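Local coordinates for alpha-hemoglobin-stabilizing protein (Homo sapiens, PDB 1Z8U) that acts as an erythroid chaperone that binds free alpha-hemoglobin and keeps it from aggregating and precipitating, at residues D9-S12 with A13-E17. The protein carries 1 engineered substitution. Residues are numbered along the deposited sequence; the frame is centred on the assembly and turned at random.
Sequences DLIS and AGLKE
Asp9 and Ala13 are joined by one of the i-to-i+4 bonds that carry helix 5-23 from residues 9-12 straight into residues 13-17, a compact example of how an amphipathic helix arranges its faces. Ala13 N donates to Asp9 O at 2.8 Å and Gly14 N to Leu10 O at 3.2 Å. The bonds that follow are weaker: Leu15 N reaches Ile11 O only weakly, at 3.5 Å, and Ser12 O takes weak bonds from both Leu15 N and Lys16 N, a split between i+3 and i+4 donors. Glu17 N to Ala13 O is firm again at 2.9 Å. Among the side chains, Leu15 does most of the touching. With CG anti to its own carbonyl carbon (chi1 -64°), Leu15 CG lies back along the helix, a tight 3.0 Å from Ile11 O, and Leu15 CD1 lies 3.2 Å from the same oxygen. CD1 also meets Ile11 CG2 at 4.1 Å, the two side chains lying alongside each other and pointing the same way. Ala13 CB lies 3.3 Å from Leu10 O on another face of the helix. An alanine in place of Leu15 would probably take from Ile11 CG2 the apolar neighbour one turn along and open a gap beside Leu74 of helix 60-86. There Ile11 packs on Ala66 and Leu70, while Leu15 rests on Glu73 and Leu74. Leu10 and Ala13 touch Tyr52 of helix 34-52, whose hydroxyl bonds Glu17 OE2, so that this short piece of helix 5-23 joins both other helices of the three-helix bundle.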
loop_
_atom_site.group_PDB
_atom_site.type_symbol
_atom_site.label_atom_id
_atom_site.label_comp_id
_atom_site.label_asym_id
_atom_site.label_seq_id
_atom_site.Cartn_x
_atom_site.Cartn_y
_atom_site.Cartn_z
ATOM N N ASP A 9 7.348 16.216 -17.676
ATOM C CA ASP A 9 6.538 15.048 -18.002
ATOM C C ASP A 9 6.556 14.031 -16.857
ATOM O O ASP A 9 5.560 13.355 -16.593
ATOM C CB ASP A 9 7.058 14.412 -19.292
ATOM C CG ASP A 9 7.062 15.388 -20.461
ATOM O OD1 ASP A 9 5.975 15.882 -20.832
ATOM O OD2 ASP A 9 8.153 15.664 -21.006
ATOM N N LEU A 10 7.697 13.932 -16.183
ATOM C CA LEU A 10 7.861 13.024 -15.055
ATOM C C LEU A 10 6.736 13.307 -14.054
ATOM O O LEU A 10 6.043 12.400 -13.602
ATOM C CB LEU A 10 9.220 13.275 -14.397
ATOM C CG LEU A 10 9.845 12.187 -13.523
ATOM C CD1 LEU A 10 10.307 11.033 -14.407
ATOM C CD2 LEU A 10 11.023 12.767 -12.750
ATOM N N ILE A 11 6.565 14.580 -13.720
ATOM C CA ILE A 11 5.531 15.012 -12.789
ATOM C C ILE A 11 4.140 14.667 -13.328
ATOM O O ILE A 11 3.204 14.411 -12.567
ATOM C CB ILE A 11 5.622 16.538 -12.553
ATOM C CG1 ILE A 11 6.991 16.882 -11.960
ATOM C CG2 ILE A 11 4.506 17.002 -11.624
ATOM C CD1 ILE A 11 7.206 18.366 -11.708
ATOM N N SER A 12 4.011 14.654 -14.649
ATOM C CA SER A 12 2.737 14.341 -15.276
ATOM C C SER A 12 2.439 12.846 -15.149
ATOM O O SER A 12 1.288 12.450 -14.951
ATOM C CB SER A 12 2.765 14.753 -16.751
ATOM O OG SER A 12 1.451 14.851 -17.283
ATOM N N ALA A 13 3.487 12.031 -15.259
ATOM C CA ALA A 13 3.380 10.575 -15.155
ATOM C C ALA A 13 2.901 10.143 -13.774
ATOM O O ALA A 13 1.973 9.340 -13.652
ATOM C CB ALA A 13 4.732 9.932 -15.448
ATOM N N GLY A 14 3.542 10.678 -12.739
ATOM C CA GLY A 14 3.171 10.339 -11.379
ATOM C C GLY A 14 1.746 10.713 -11.022
ATOM O O GLY A 14 1.135 10.109 -10.142
ATOM N N LEU A 15 1.213 11.716 -11.707
ATOM C CA LEU A 15 -0.147 12.171 -11.454
ATOM C C LEU A 15 -1.155 11.280 -12.172
ATOM O O LEU A 15 -2.319 11.191 -11.777
ATOM C CB LEU A 15 -0.297 13.626 -11.903
ATOM C CG LEU A 15 0.576 14.610 -11.122
ATOM C CD1 LEU A 15 0.555 15.972 -11.792
ATOM C CD2 LEU A 15 0.072 14.707 -9.688
ATOM N N LYS A 16 -0.707 10.626 -13.235
ATOM C CA LYS A 16 -1.587 9.734 -13.964
ATOM C C LYS A 16 -1.598 8.448 -13.154
ATOM O O LYS A 16 -2.659 7.894 -12.842
ATOM C CB LYS A 16 -1.049 9.470 -15.375
ATOM C CG LYS A 16 -2.072 8.809 -16.296
ATOM C CD LYS A 16 -1.551 8.633 -17.713
ATOM C CE LYS A 16 -2.649 8.108 -18.631
ATOM N NZ LYS A 16 -3.220 6.814 -18.150
ATOM N N GLU A 17 -0.399 7.996 -12.805
ATOM C CA GLU A 17 -0.223 6.789 -12.008
ATOM C C GLU A 17 -0.969 6.947 -10.683
ATOM O O GLU A 17 -1.564 6.000 -10.178
ATOM C CB GLU A 17 1.274 6.549 -11.758
ATOM C CG GLU A 17 2.089 6.360 -13.051
ATOM C CD GLU A 17 3.600 6.470 -12.852
ATOM O OE1 GLU A 17 4.348 6.304 -13.843
ATOM O OE2 GLU A 17 4.039 6.725 -11.712
#